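Local coordinates for annexin A8 (Homo sapiens, PDB 1W3W), which binds calcium ions and, in a calcium-dependent manner, phospholipids, and acts as an anticoagulant by indirectly inhibiting the thromboplastin-specific complex of the clotting cascade, at residues G153-I158 and E241-T246; E145-D150 and R157-L162. All blocks are in the same frame, centred on the assembly; numbering follows the deposited sequence.

In the fold
Annexin A8 is an all-helical chain with four annexin repeats, and both contacts involve helix 153-163, the last helix of the second. Reading from the N terminus, contact 2 comes first: after helix 143-150 the chain reverses within a few residues, and 145-150 meets 157-162, closing a short hairpin within that repeat. Contact 1 begins before this hairpin is complete. It joins 153-158 to 241-246 on helix 238-252, closing a loop of 82 residues, and so ties the second repeat to the third. The two closures cross without nesting, and the contacts share Arg157 and Ile158. One helix thus has a partner in its own repeat and another in the next, with the contact centres about 10 Å apart.

Contact 1: residues G153-I158 and E241-T246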
loop_
_atom_site.group_PDB
_atom_site.type_symbol
_atom_site.label_atom_id
_atom_site.label_comp_id
_atom_site.label_asym_id
_atom_site.label_seq_id
_atom_site.Cartn_x
_atom_site.Cartn_y
_atom_site.Cartn_z
ATOM N N GLY A 153 15.891 -14.191 8.640
ATOM C CA GLY A 153 15.395 -14.256 10.001
ATOM C C GLY A 153 13.886 -14.376 10.061
ATOM O O GLY A 153 13.264 -14.964 9.182
ATOM N N TYR A 154 13.302 -13.820 11.112
ATOM C CA TYR A 154 11.877 -13.957 11.357
ATOM C C TYR A 154 11.071 -13.047 10.424
ATOM O O TYR A 154 9.943 -13.365 10.095
ATOM C CB TYR A 154 11.563 -13.681 12.831
ATOM C CG TYR A 154 12.037 -14.800 13.736
ATOM C CD1 TYR A 154 11.648 -16.117 13.495
ATOM C CD2 TYR A 154 12.895 -14.554 14.803
ATOM C CE1 TYR A 154 12.087 -17.162 14.300
ATOM C CE2 TYR A 154 13.342 -15.596 15.624
ATOM C CZ TYR A 154 12.931 -16.900 15.362
ATOM O OH TYR A 154 13.348 -17.953 16.151
ATOM N N LEU A 155 11.662 -11.936 9.987
ATOM C CA LEU A 155 11.010 -11.052 9.024
ATOM C C LEU A 155 10.712 -11.835 7.758
ATOM O O LEU A 155 9.601 -11.792 7.260
ATOM C CB LEU A 155 11.881 -9.849 8.682
ATOM C CG LEU A 155 11.250 -8.932 7.625
ATOM C CD1 LEU A 155 10.051 -8.208 8.208
ATOM C CD2 LEU A 155 12.262 -7.955 7.088
ATOM N N GLU A 156 11.719 -12.556 7.261
ATOM C CA GLU A 156 11.572 -13.428 6.101
ATOM C C GLU A 156 10.442 -14.432 6.250
ATOM O O GLU A 156 9.685 -14.666 5.304
ATOM C CB GLU A 156 12.872 -14.189 5.843
ATOM C CG GLU A 156 12.917 -14.915 4.510
ATOM C CD GLU A 156 12.307 -16.302 4.542
ATOM O OE1 GLU A 156 12.242 -16.940 5.610
ATOM O OE2 GLU A 156 11.880 -16.769 3.477
ATOM N N ARG A 157 10.349 -15.034 7.432
ATOM C CA ARG A 157 9.326 -16.021 7.722
ATOM C C ARG A 157 7.913 -15.434 7.671
ATOM O O ARG A 157 7.032 -16.030 7.073
ATOM C CB ARG A 157 9.578 -16.662 9.093
ATOM C CG ARG A 157 10.905 -17.455 9.171
ATOM C CD ARG A 157 10.815 -18.883 8.645
ATOM N NE ARG A 157 11.228 -19.855 9.665
ATOM C CZ ARG A 157 11.682 -21.088 9.424
ATOM N NH1 ARG A 157 11.798 -21.559 8.180
ATOM N NH2 ARG A 157 12.024 -21.866 10.449
ATOM N N ILE A 158 7.686 -14.283 8.307
ATOM C CA ILE A 158 6.343 -13.689 8.272
ATOM C C ILE A 158 5.953 -13.208 6.864
ATOM O O ILE A 158 4.811 -13.363 6.456
ATOM C CB ILE A 158 6.153 -12.571 9.336
ATOM C CG1 ILE A 158 4.664 -12.238 9.475
ATOM C CG2 ILE A 158 6.945 -11.321 9.002
ATOM C CD1 ILE A 158 4.374 -11.292 10.614
ATOM N N GLU A 241 8.804 -6.240 14.487
ATOM C CA GLU A 241 7.804 -5.470 15.229
ATOM C C GLU A 241 6.861 -4.703 14.294
ATOM O O GLU A 241 5.631 -4.762 14.451
ATOM C CB GLU A 241 8.481 -4.484 16.200
ATOM C CG GLU A 241 7.500 -3.705 17.088
ATOM C CD GLU A 241 8.130 -2.544 17.848
ATOM O OE1 GLU A 241 9.369 -2.418 17.846
ATOM O OE2 GLU A 241 7.379 -1.736 18.445
ATOM N N GLU A 242 7.445 -3.989 13.331
ATOM C CA GLU A 242 6.683 -3.226 12.337
ATOM C C GLU A 242 5.704 -4.128 11.601
ATOM O O GLU A 242 4.532 -3.779 11.441
ATOM C CB GLU A 242 7.629 -2.543 11.330
ATOM C CG GLU A 242 6.970 -1.504 10.416
ATOM C CD GLU A 242 7.968 -0.817 9.474
ATOM O OE1 GLU A 242 7.555 -0.273 8.419
ATOM O OE2 GLU A 242 9.179 -0.831 9.778
ATOM N N ALA A 243 6.179 -5.294 11.188
ATOM C CA ALA A 243 5.387 -6.251 10.428
ATOM C C ALA A 243 4.215 -6.789 11.243
ATOM O O ALA A 243 3.089 -6.831 10.742
ATOM C CB ALA A 243 6.263 -7.404 9.946
ATOM N N MET A 244 4.477 -7.187 12.492
ATOM C CA MET A 244 3.418 -7.675 13.390
ATOM C C MET A 244 2.366 -6.626 13.702
ATOM O O MET A 244 1.174 -6.899 13.588
ATOM C CB MET A 244 4.003 -8.231 14.695
ATOM C CG MET A 244 4.605 -9.596 14.505
ATOM S SD MET A 244 5.276 -10.353 15.991
ATOM C CE MET A 244 5.802 -11.813 15.252
ATOM N N LEU A 245 2.800 -5.434 14.093
ATOM C CA LEU A 245 1.882 -4.335 14.354
ATOM C C LEU A 245 1.049 -3.972 13.117
ATOM O O LEU A 245 -0.097 -3.576 13.242
ATOM C CB LEU A 245 2.628 -3.097 14.865
ATOM C CG LEU A 245 3.201 -3.167 16.289
ATOM C CD1 LEU A 245 4.151 -1.994 16.541
ATOM C CD2 LEU A 245 2.090 -3.189 17.332
ATOM N N THR A 246 1.639 -4.099 11.930
ATOM C CA THR A 246 0.941 -3.785 10.685
ATOM C C THR A 246 -0.175 -4.794 10.461
ATOM O O THR A 246 -1.295 -4.415 10.132
ATOM C CB THR A 246 1.908 -3.792 9.501
ATOM O OG1 THR A 246 2.844 -2.731 9.659
ATOM C CG2 THR A 246 1.195 -3.455 8.232
#
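Leu155 and Ala243 mark the nearest backbone approach, with their CA atoms 7.5 Å apart, between two helical segments whose axes come within 10.3 Å and run in nearly the same direction, 30° from parallel. This is an interface between repeats of the annexin fold: 153-158 belongs to the second repeat and 241-246 to the third. The small side chain of Ala243 points at the opposing helix and is met by two branched neighbours. The CD1 methyl of Leu155 reaches Ala243 CB at 4.2 Å, coming from a side chain whose root is turned along the interface and whose tip bends inward. One turn further on, Ile158 CG2 lies 4.1 Å from the same Ala243 CB. Ile158 also makes use of its other branch. With CG1 anti to the backbone N (chi1 -166°) and the chain beyond it extended, CD1 is carried alongside the alanine methyl to within 4.3 Å of Met244 CG. The touching residues are all buried and the contact across the segments is purely apolar. Further helices close its flanks: Leu155 also packs on Glu113 and Ile117 of helix 113-122, while Ile158 and Met244 share Ile202 of helix 198-207. Three residues beyond Ala243, Thr246 packs its side chain on Ile117 and Ala121 of helix 113-122. The hydroxyl of this buried residue turns back on its own helix: Thr246 OG1 bonds to Glu242 O at 2.7 Å from 36° above the carbonyl plane, and Thr246 N reaches that oxygen from the opposite face.

Contact 2: residues E145-D150 and R157-L162; sequences EDIQAD and RILVCL
Leu159 and Val160 carry the second helix's side of this contact, meeting Ile147 and Gln148 in an antiparallel helical hairpin of the second annexin repeat. The axes of the two segments approach to 9.8 Å, with an angle of 176° between their directions. Leu159 comes first in sequence and points at the opposing helix. Its CB stands 4.0 Å from Ile147 CG2, and the two side chains cross at about a right angle. Ile147 presents this methyl because CG2 is the branch anti to its backbone N, while CG1 lies beside that nitrogen (chi1 -77°). Both residues also pack on Ile116 and Leu120 of helix 113-122, which extends the apolar layer on the buried side. Val160 follows, at the closest backbone approach, its CA 7.2 Å from that of Gln148. Its CG2 methyl, beside the backbone N, touches Gln148 CG at 3.8 Å and is 4.3 Å from Ile147 CG2. Gln148 therefore contributes a methylene, and its chain, extended beyond CG, carries the amide onward on the exposed side of the hairpin. Cys161 faces elsewhere, forming the disulfide with Cys206 of helix 198-207. Neither a hydrogen bond nor a charge pair links the two segments, so the hairpin is held here by apolar packing between helices that each keep their own backbone hydrogen bonds.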
loop_
_atom_site.group_PDB
_atom_site.type_symbol
_atom_site.label_atom_id
_atom_site.label_comp_id
_atom_site.label_asym_id
_atom_site.label_seq_id
_atom_site.Cartn_x
_atom_site.Cartn_y
_atom_site.Cartn_z
ATOM N N GLU A 145 10.352 -16.075 -4.128
ATOM C CA GLU A 145 11.778 -16.420 -4.216
ATOM C C GLU A 145 12.689 -15.219 -4.015
ATOM O O GLU A 145 13.738 -15.344 -3.398
ATOM C CB GLU A 145 12.095 -17.065 -5.569
ATOM C CG GLU A 145 11.839 -18.563 -5.581
ATOM C CD GLU A 145 12.228 -19.218 -6.892
ATOM O OE1 GLU A 145 13.206 -18.762 -7.533
ATOM O OE2 GLU A 145 11.550 -20.193 -7.277
ATOM N N ASP A 146 12.292 -14.061 -4.537
ATOM C CA ASP A 146 13.060 -12.827 -4.357
ATOM C C ASP A 146 13.049 -12.389 -2.902
ATOM O O ASP A 146 14.085 -11.989 -2.376
ATOM C CB ASP A 146 12.539 -11.704 -5.253
ATOM C CG ASP A 146 12.996 -11.843 -6.695
ATOM O OD1 ASP A 146 13.818 -12.738 -6.986
ATOM O OD2 ASP A 146 12.592 -11.109 -7.613
ATOM N N ILE A 147 11.889 -12.487 -2.248
ATOM C CA ILE A 147 11.792 -12.142 -0.833
ATOM C C ILE A 147 12.654 -13.096 0.013
ATOM O O ILE A 147 13.371 -12.648 0.904
ATOM C CB ILE A 147 10.311 -12.105 -0.354
ATOM C CG1 ILE A 147 9.654 -10.807 -0.827
ATOM C CG2 ILE A 147 10.218 -12.234 1.187
ATOM C CD1 ILE A 147 8.159 -10.804 -0.737
ATOM N N GLN A 148 12.598 -14.391 -0.296
ATOM C CA GLN A 148 13.425 -15.404 0.376
ATOM C C GLN A 148 14.916 -15.088 0.305
ATOM O O GLN A 148 15.638 -15.277 1.279
ATOM C CB GLN A 148 13.207 -16.787 -0.239
ATOM C CG GLN A 148 12.048 -17.571 0.347
ATOM C CD GLN A 148 11.798 -18.887 -0.381
ATOM O OE1 GLN A 148 12.738 -19.412 -1.031
ATOM N NE2 GLN A 148 10.658 -19.399 -0.302
ATOM N N ALA A 149 15.374 -14.619 -0.850
ATOM C CA ALA A 149 16.788 -14.343 -1.060
ATOM C C ALA A 149 17.209 -13.011 -0.440
ATOM O O ALA A 149 18.337 -12.870 0.016
ATOM C CB ALA A 149 17.112 -14.356 -2.542
ATOM N N ASP A 150 16.301 -12.041 -0.405
ATOM C CA ASP A 150 16.661 -10.679 -0.013
ATOM C C ASP A 150 16.447 -10.349 1.472
ATOM O O ASP A 150 17.002 -9.374 1.971
ATOM C CB ASP A 150 15.886 -9.686 -0.864
ATOM C CG ASP A 150 16.476 -8.303 -0.823
ATOM O OD1 ASP A 150 17.690 -8.150 -1.093
ATOM O OD2 ASP A 150 15.795 -7.303 -0.526
ATOM N N ARG A 157 10.349 -15.034 7.432
ATOM C CA ARG A 157 9.326 -16.021 7.722
ATOM C C ARG A 157 7.913 -15.434 7.671
ATOM O O ARG A 157 7.032 -16.030 7.073
ATOM C CB ARG A 157 9.578 -16.662 9.093
ATOM C CG ARG A 157 10.905 -17.455 9.171
ATOM C CD ARG A 157 10.815 -18.883 8.645
ATOM N NE ARG A 157 11.228 -19.855 9.665
ATOM C CZ ARG A 157 11.682 -21.088 9.424
ATOM N NH1 ARG A 157 11.798 -21.559 8.180
ATOM N NH2 ARG A 157 12.024 -21.866 10.449
ATOM N N ILE A 158 7.686 -14.283 8.307
ATOM C CA ILE A 158 6.343 -13.689 8.272
ATOM C C ILE A 158 5.953 -13.208 6.864
ATOM O O ILE A 158 4.811 -13.363 6.456
ATOM C CB ILE A 158 6.153 -12.571 9.336
ATOM C CG1 ILE A 158 4.664 -12.238 9.475
ATOM C CG2 ILE A 158 6.945 -11.321 9.002
ATOM C CD1 ILE A 158 4.374 -11.292 10.614
ATOM N N LEU A 159 6.897 -12.643 6.123
ATOM C CA LEU A 159 6.606 -12.139 4.785
ATOM C C LEU A 159 6.245 -13.278 3.842
ATOM O O LEU A 159 5.255 -13.202 3.113
ATOM C CB LEU A 159 7.783 -11.331 4.242
ATOM C CG LEU A 159 8.100 -10.038 5.000
ATOM C CD1 LEU A 159 9.299 -9.363 4.412
ATOM C CD2 LEU A 159 6.909 -9.078 5.032
ATOM N N VAL A 160 7.038 -14.344 3.871
ATOM C CA VAL A 160 6.744 -15.531 3.084
ATOM C C VAL A 160 5.393 -16.155 3.465
ATOM O O VAL A 160 4.633 -16.591 2.599
ATOM C CB VAL A 160 7.908 -16.564 3.208
ATOM C CG1 VAL A 160 7.433 -17.983 2.948
ATOM C CG2 VAL A 160 9.011 -16.184 2.242
ATOM N N CYS A 161 5.090 -16.179 4.752
ATOM C CA CYS A 161 3.808 -16.694 5.225
ATOM C C CYS A 161 2.628 -15.868 4.711
ATOM O O CYS A 161 1.608 -16.431 4.337
ATOM C CB CYS A 161 3.788 -16.748 6.747
ATOM S SG CYS A 161 2.303 -17.543 7.411
ATOM N N LEU A 162 2.770 -14.546 4.665
ATOM C CA LEU A 162 1.690 -13.681 4.169
ATOM C C LEU A 162 1.359 -13.961 2.700
ATOM O O LEU A 162 0.217 -13.779 2.273
ATOM C CB LEU A 162 2.028 -12.200 4.382
ATOM C CG LEU A 162 1.988 -11.740 5.845
ATOM C CD1 LEU A 162 2.541 -10.335 5.998
ATOM C CD2 LEU A 162 0.598 -11.811 6.409
#